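Local coordinates for glucan-binding protein C, GbpC (Streptococcus mutans UA159, PDB 5UQZ), which probably binds glucan at the streptococcal cell surface and mediates both sucrose-independent and sucrose-dependent adherence, the present chain being its calcium-binding beta-supersandwich region with a long flanking helix, at residues E43-E48 / R57-Q62; N244-I249 / S253-G258; W284-V287 / P293-A296. All coordinates share one frame; numbering follows the deposited sequence.

All three contacts lie within the range of the glucan-binding protein C family, yet they join different elements and use different chemistry. Contact 1 sets the long helix 3-51 against the short helix 57-60; it is partly buried and depends on one tyrosine and a water. Contact 2, a surface contact, brings together edges of two sheets through a phenylalanine, a long ion pair and two waters. Contact 3 is partly buried and closes a loop by a direct backbone hydrogen bond, nearest the calcium. Contacts 1 and 2 touch, Val58 CG2 lying 3.9 Å from Val247 CG1, whereas contacts 2 and 3 approach only to about 6 Å between nearest atoms.

Contact 1 of 3, residues E43-E48 / R57-Q62; sequences EQYKKE and RVEKAQ
Segments 43-48 and 57-62 stay well apart as backbones: their nearest alpha carbons, Tyr45 CA and Val58 CA, are 9.7 Å from each other, and no hydrogen bond joins the segments directly. A short linker connects the long helix 3-51, part of it predicted as coiled coil, to the short helix 57-60, and the contact packs these two consecutive helices against each other. Tyr45 spans the gap. With CG anti to the backbone N (chi1 -176°), its ring leaves the helix so that the hydroxyl end reaches segment 57-62, although the bond from CA to CB does not itself aim there. The phenol crosses Val58 at about a right angle; Tyr45 OH lies 3.6 Å from Val58 CG1, and Val58 CB sits at the ring edge near its plane. From the next residue, Glu59 CB is 3.9 Å from Tyr45 OH. The Tyr45 side chain also touches Val337, while Arg57 NH2 bonds Asn216 O and Thr306 OG1, joining the short helix to strand 303-306 and its surroundings. The polar link across the gap is a water. In the conformer of Glu59 described, it donates a long bond of 3.3 Å to Glu59 OE1; its firmer contact is with the tyrosine, where it lies in the ring plane with its oxygen 2.7 Å from Tyr45 OH.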
# COMPACT_ATOMS: atom_id res chain seq x y z
N GLU A 43 -15.20 12.56 -11.11
CA GLU A 43 -16.21 13.60 -11.07
C GLU A 43 -16.80 13.72 -9.68
O GLU A 43 -17.13 14.82 -9.23
CB GLU A 43 -17.29 13.32 -12.13
CG GLU A 43 -16.81 13.43 -13.56
CD GLU A 43 -16.24 14.80 -13.93
OE1 GLU A 43 -16.72 15.84 -13.42
OE2 GLU A 43 -15.28 14.82 -14.74
N GLN A 44 -17.00 12.58 -9.00
CA GLN A 44 -17.50 12.65 -7.63
C GLN A 44 -16.52 13.37 -6.71
O GLN A 44 -16.93 14.20 -5.88
CB GLN A 44 -17.81 11.24 -7.11
CG GLN A 44 -18.37 11.22 -5.69
CD GLN A 44 -19.71 11.94 -5.56
OE1 GLN A 44 -20.39 12.19 -6.55
NE2 GLN A 44 -20.11 12.25 -4.32
N TYR A 45 -15.23 13.05 -6.83
CA TYR A 45 -14.25 13.72 -6.00
C TYR A 45 -14.23 15.23 -6.26
O TYR A 45 -14.20 16.03 -5.30
CB TYR A 45 -12.87 13.11 -6.28
CG TYR A 45 -11.79 13.69 -5.39
CD1 TYR A 45 -11.91 13.68 -3.98
CD2 TYR A 45 -10.67 14.31 -5.95
CE1 TYR A 45 -10.93 14.22 -3.15
CE2 TYR A 45 -9.67 14.87 -5.12
CZ TYR A 45 -9.80 14.82 -3.74
OH TYR A 45 -8.83 15.35 -2.93
N LYS A 46 -14.30 15.65 -7.53
CA LYS A 46 -14.33 17.08 -7.81
C LYS A 46 -15.53 17.73 -7.17
O LYS A 46 -15.43 18.86 -6.66
CB LYS A 46 -14.34 17.32 -9.33
CG LYS A 46 -12.94 17.15 -9.94
CD LYS A 46 -12.87 17.74 -11.34
CE LYS A 46 -13.78 17.04 -12.30
NZ LYS A 46 -13.70 17.61 -13.70
N LYS A 47 -16.70 17.07 -7.21
CA LYS A 47 -17.90 17.62 -6.59
C LYS A 47 -17.72 17.72 -5.08
O LYS A 47 -18.15 18.70 -4.46
CB LYS A 47 -19.08 16.71 -6.95
CG LYS A 47 -20.38 17.07 -6.28
CD LYS A 47 -21.49 16.12 -6.71
CE LYS A 47 -22.78 16.35 -5.94
NZ LYS A 47 -22.80 15.76 -4.59
N GLU A 48 -17.14 16.69 -4.44
CA GLU A 48 -16.95 16.71 -2.99
C GLU A 48 -16.04 17.85 -2.58
O GLU A 48 -16.27 18.50 -1.54
CB GLU A 48 -16.36 15.38 -2.52
CG GLU A 48 -17.41 14.29 -2.63
CD GLU A 48 -16.87 12.90 -2.44
OE1 GLU A 48 -15.63 12.75 -2.47
OE2 GLU A 48 -17.68 11.96 -2.27
N ARG A 57 -12.36 16.99 2.33
CA ARG A 57 -11.34 17.36 3.30
C ARG A 57 -9.95 16.91 2.89
O ARG A 57 -8.98 17.51 3.35
CB ARG A 57 -11.69 16.74 4.66
CG ARG A 57 -12.79 17.49 5.36
CD ARG A 57 -13.27 16.81 6.66
NE ARG A 57 -12.15 16.38 7.52
CZ ARG A 57 -11.33 17.16 8.23
NH1 ARG A 57 -11.57 18.47 8.29
NH2 ARG A 57 -10.31 16.65 8.89
N VAL A 58 -9.81 15.91 2.01
CA VAL A 58 -8.46 15.53 1.57
C VAL A 58 -7.72 16.74 0.99
O VAL A 58 -6.53 16.94 1.23
CB VAL A 58 -8.51 14.39 0.54
CG1 VAL A 58 -7.12 14.12 -0.03
CG2 VAL A 58 -9.10 13.15 1.17
N GLU A 59 -8.43 17.53 0.18
CA GLU A 59 -7.86 18.75 -0.38
C GLU A 59 -8.04 19.95 0.56
O GLU A 59 -7.11 20.72 0.79
CB GLU A 59 -8.53 19.01 -1.73
CG GLU A 59 -7.91 20.14 -2.51
CD GLU A 59 -8.27 20.09 -3.98
OE1 GLU A 59 -8.37 18.97 -4.55
OE2 GLU A 59 -8.43 21.17 -4.57
N LYS A 60 -9.23 20.10 1.13
CA LYS A 60 -9.55 21.35 1.81
C LYS A 60 -8.94 21.45 3.20
O LYS A 60 -8.73 22.58 3.68
CB LYS A 60 -11.07 21.54 1.85
CG LYS A 60 -11.68 21.77 0.45
CD LYS A 60 -13.25 21.91 0.49
CE LYS A 60 -13.71 23.18 1.20
NZ LYS A 60 -13.34 24.38 0.41
N ALA A 61 -8.75 20.32 3.88
CA ALA A 61 -8.35 20.37 5.28
C ALA A 61 -6.89 20.01 5.47
O ALA A 61 -6.41 20.07 6.61
CB ALA A 61 -9.18 19.41 6.12
N GLN A 62 -6.19 19.59 4.42
CA GLN A 62 -4.84 19.06 4.62
C GLN A 62 -3.85 20.14 5.03
O GLN A 62 -3.57 21.08 4.28
CB GLN A 62 -4.35 18.39 3.32
CG GLN A 62 -2.90 17.87 3.42
CD GLN A 62 -2.83 16.68 4.35
OE1 GLN A 62 -2.91 16.85 5.57
NE2 GLN A 62 -2.66 15.47 3.76
O HOH W 1 -6.63 16.19 -4.22

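Contact 2 of 3, residues N244-I249 / S253-G258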
# COMPACT_ATOMS: atom_id res chain seq x y z
N ASN A 244 -9.28 7.87 15.60
CA ASN A 244 -9.09 8.67 14.38
C ASN A 244 -10.31 8.51 13.49
O ASN A 244 -11.14 7.63 13.71
CB ASN A 244 -7.82 8.21 13.70
CG ASN A 244 -6.66 8.24 14.67
OD1 ASN A 244 -6.19 9.32 15.06
ND2 ASN A 244 -6.14 7.06 15.05
N GLU A 245 -10.44 9.38 12.49
CA GLU A 245 -11.68 9.47 11.71
C GLU A 245 -11.47 9.00 10.28
O GLU A 245 -10.60 9.50 9.58
CB GLU A 245 -12.19 10.90 11.74
CG GLU A 245 -13.50 11.07 11.08
CD GLU A 245 -14.12 12.43 11.36
OE1 GLU A 245 -15.21 12.65 10.76
OE2 GLU A 245 -13.56 13.22 12.18
N PHE A 246 -12.34 8.12 9.80
CA PHE A 246 -12.25 7.63 8.43
C PHE A 246 -12.64 8.72 7.44
O PHE A 246 -13.62 9.42 7.65
CB PHE A 246 -13.20 6.44 8.25
CG PHE A 246 -13.25 5.87 6.86
CD1 PHE A 246 -12.10 5.57 6.14
CD2 PHE A 246 -14.48 5.51 6.31
CE1 PHE A 246 -12.18 4.97 4.91
CE2 PHE A 246 -14.56 4.92 5.06
CZ PHE A 246 -13.41 4.66 4.35
N VAL A 247 -11.87 8.84 6.36
CA VAL A 247 -12.20 9.66 5.21
C VAL A 247 -12.37 8.72 4.02
O VAL A 247 -11.39 8.12 3.53
CB VAL A 247 -11.12 10.72 4.95
CG1 VAL A 247 -11.49 11.50 3.70
CG2 VAL A 247 -10.98 11.65 6.17
N LYS A 248 -13.62 8.58 3.54
CA LYS A 248 -13.92 7.69 2.43
C LYS A 248 -13.38 8.29 1.14
O LYS A 248 -13.59 9.47 0.83
CB LYS A 248 -15.44 7.53 2.38
CG LYS A 248 -15.97 6.80 1.13
CD LYS A 248 -15.56 5.34 1.10
CE LYS A 248 -15.84 4.64 -0.24
NZ LYS A 248 -17.14 4.83 -0.75
N ILE A 249 -12.77 7.46 0.30
CA ILE A 249 -12.24 7.89 -1.00
C ILE A 249 -13.28 7.55 -2.07
O ILE A 249 -13.68 6.39 -2.16
CB ILE A 249 -10.90 7.23 -1.31
CG1 ILE A 249 -9.83 7.54 -0.22
CG2 ILE A 249 -10.43 7.63 -2.72
CD1 ILE A 249 -9.45 8.93 -0.15
N SER A 253 -12.85 0.71 -3.36
CA SER A 253 -13.35 -0.55 -2.81
C SER A 253 -13.36 -0.57 -1.29
O SER A 253 -13.97 -1.47 -0.71
CB SER A 253 -12.48 -1.69 -3.34
OG SER A 253 -11.15 -1.60 -2.82
N VAL A 254 -12.68 0.39 -0.64
CA VAL A 254 -12.49 0.37 0.80
C VAL A 254 -13.59 1.20 1.48
O VAL A 254 -13.83 2.36 1.11
CB VAL A 254 -11.10 0.94 1.15
CG1 VAL A 254 -10.94 1.15 2.65
CG2 VAL A 254 -10.05 0.04 0.57
N ASP A 255 -14.23 0.61 2.48
CA ASP A 255 -15.24 1.32 3.23
C ASP A 255 -15.17 0.90 4.69
O ASP A 255 -14.41 0.00 5.06
CB ASP A 255 -16.64 1.08 2.65
CG ASP A 255 -17.52 2.35 2.78
OD1 ASP A 255 -17.37 3.18 3.71
OD2 ASP A 255 -18.39 2.52 1.92
N LEU A 256 -16.02 1.54 5.50
CA LEU A 256 -16.12 1.26 6.92
C LEU A 256 -17.03 0.07 7.16
O LEU A 256 -18.16 0.01 6.65
CB LEU A 256 -16.71 2.50 7.59
CG LEU A 256 -16.81 2.47 9.11
CD1 LEU A 256 -15.41 2.46 9.74
CD2 LEU A 256 -17.62 3.69 9.54
N HIS A 257 -16.54 -0.88 7.95
CA HIS A 257 -17.30 -2.05 8.37
C HIS A 257 -17.13 -2.16 9.88
O HIS A 257 -16.13 -2.72 10.35
CB HIS A 257 -16.81 -3.29 7.64
CG HIS A 257 -16.75 -3.09 6.16
ND1 HIS A 257 -17.87 -3.03 5.36
CD2 HIS A 257 -15.69 -2.89 5.34
CE1 HIS A 257 -17.51 -2.80 4.11
NE2 HIS A 257 -16.18 -2.72 4.07
N GLY A 258 -18.10 -1.62 10.61
CA GLY A 258 -18.08 -1.60 12.03
C GLY A 258 -16.93 -0.79 12.51
O GLY A 258 -16.88 0.44 12.35
O HOH W 2 -19.45 4.84 1.36
O HOH W 3 -12.08 4.64 0.98
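Phe246 lays the CD2-CE2 side of its ring against Leu256, with CD2 4.0 Å from Leu256 CB, the two side chains running alongside in opposite senses. A first torsion of 177°, CG anti to the backbone N, carries the ring across to the other strand. There its edge meets oxygens: Val254 O lies in the ring plane, and Asp255 OD1 is 3.6 Å from Phe246 CE2, with ring and carboxylate planes 48° apart. That oxygen also accepts the backbone N-H of Leu256 at 2.8 Å, on its anti side, which helps fix the carboxylate's rotation. Lys248, with turns at its second and fourth torsions, brings CD and CE against Val254 O, Lys248 CE being 3.3 Å from that oxygen. Its ammonium makes a long salt bridge, Lys248 NZ to Asp255 OD2 at 3.7 Å, supplemented by a water that accepts from the lysine and donates to Asp255 OD2 at 2.6 Å. A second water accepts from Ile249 N and donates to Val254 O at 2.9 Å. No direct hydrogen bond joins the segments, and the axes of 245-247 and 254-257 come no closer than 8.3 Å, at 147°. Each strand pairs with another partner, 245-247 with 303-306 and 254-257 with 260-263. Phe246 and Val254 both touch Ile261. The contact thus joins the edge strands of two antiparallel sheets through side chains and water, consistent with the beta-supersandwich described for this protein.

Contact 3 of 3, residues W284-V287 / P293-A296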
# COMPACT_ATOMS: atom_id res chain seq x y z
N TRP A 284 -3.43 -1.49 -10.26
CA TRP A 284 -3.70 -0.34 -9.39
C TRP A 284 -2.75 -0.28 -8.20
O TRP A 284 -2.59 0.80 -7.61
CB TRP A 284 -5.17 -0.32 -8.93
CG TRP A 284 -5.61 -1.45 -8.04
CD1 TRP A 284 -6.36 -2.52 -8.41
CD2 TRP A 284 -5.37 -1.59 -6.61
NE1 TRP A 284 -6.56 -3.35 -7.32
CE2 TRP A 284 -5.98 -2.79 -6.22
CE3 TRP A 284 -4.71 -0.81 -5.64
CZ2 TRP A 284 -5.92 -3.24 -4.91
CZ3 TRP A 284 -4.66 -1.25 -4.36
CH2 TRP A 284 -5.25 -2.46 -3.98
N ASP A 285 -2.14 -1.41 -7.81
CA ASP A 285 -1.32 -1.49 -6.60
C ASP A 285 0.15 -1.44 -6.93
O ASP A 285 0.97 -1.67 -6.04
CB ASP A 285 -1.67 -2.77 -5.83
CG ASP A 285 -1.16 -2.75 -4.39
OD1 ASP A 285 -1.12 -1.69 -3.74
OD2 ASP A 285 -0.80 -3.85 -3.90
N ALA A 286 0.52 -1.10 -8.16
CA ALA A 286 1.93 -1.06 -8.50
C ALA A 286 2.61 0.05 -7.74
O ALA A 286 2.08 1.16 -7.62
CB ALA A 286 2.09 -0.80 -10.01
N VAL A 287 3.82 -0.22 -7.26
CA VAL A 287 4.55 0.75 -6.45
C VAL A 287 6.01 0.77 -6.88
O VAL A 287 6.55 -0.23 -7.38
CB VAL A 287 4.42 0.50 -4.92
CG1 VAL A 287 2.95 0.58 -4.49
CG2 VAL A 287 5.03 -0.84 -4.52
N PRO A 293 3.01 5.28 -5.30
CA PRO A 293 2.17 4.54 -6.25
C PRO A 293 2.56 4.88 -7.68
O PRO A 293 2.84 6.03 -8.02
CB PRO A 293 0.75 5.02 -5.93
CG PRO A 293 0.84 5.61 -4.54
CD PRO A 293 2.21 6.18 -4.44
N ARG A 294 2.60 3.85 -8.50
CA ARG A 294 2.80 4.05 -9.92
C ARG A 294 1.50 4.36 -10.66
O ARG A 294 1.57 4.96 -11.73
CB ARG A 294 3.44 2.80 -10.54
CG ARG A 294 4.91 2.64 -10.21
CD ARG A 294 5.34 1.23 -10.48
NE ARG A 294 5.74 1.07 -11.87
CZ ARG A 294 6.12 -0.09 -12.39
NH1 ARG A 294 6.12 -1.18 -11.64
NH2 ARG A 294 6.47 -0.16 -13.67
N ALA A 295 0.33 3.99 -10.11
CA ALA A 295 -0.92 3.93 -10.86
C ALA A 295 -1.87 5.08 -10.51
O ALA A 295 -2.14 5.34 -9.34
CB ALA A 295 -1.65 2.60 -10.57
N ALA A 296 -2.47 5.70 -11.54
CA ALA A 296 -3.55 6.66 -11.30
C ALA A 296 -4.77 6.00 -10.66
O ALA A 296 -5.59 6.70 -10.05
CB ALA A 296 -4.01 7.25 -12.63
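Arg294, Ala286 and Val287 have the most surface buried here, and they meet where segment 293-296 folds back on segment 284-287. The central link is a backbone hydrogen bond: Arg294 N donates to Ala286 O at 2.9 Å, nearly straight at 172°. Next to this bond Val287 and Pro293 form a single, isolated beta bridge, with Val287 CA and Pro293 CA 4.5 Å apart.

The Arg294 side chain continues the contact with its aliphatic part. CG stands anti to the carbonyl carbon and beside the backbone N (chi1 -75°), and from there the chain runs over 284-287. Its CB, CG and CD make the close contacts: Arg294 CB is 3.9 Å from Ala286 CB, Arg294 CD is equally near that methyl, and Arg294 CD lies 3.6 Å from Val287 O. The same residue also touches Asn288. Val287 turns its CB away from 293-296, yet its CG1 still comes within 4.4 Å of Pro293 CA.

At the other end of the contact, Ala295 CB packs on Trp284 O at 3.6 Å. The Trp284 indole leads away from 293-296: NE1 is hydrogen-bonded to Asn267 O, and the ring meets Tyr300 edge to face. Next in sequence, Asp285 bonds Ser224 and Asn226, both calcium ligands, and is thus second-shell to the metal. The chemistry implies that one backbone hydrogen bond and the flanking aliphatic contacts together hold 293-296 against 284-287, the segment whose Asp285 bears on the calcium site.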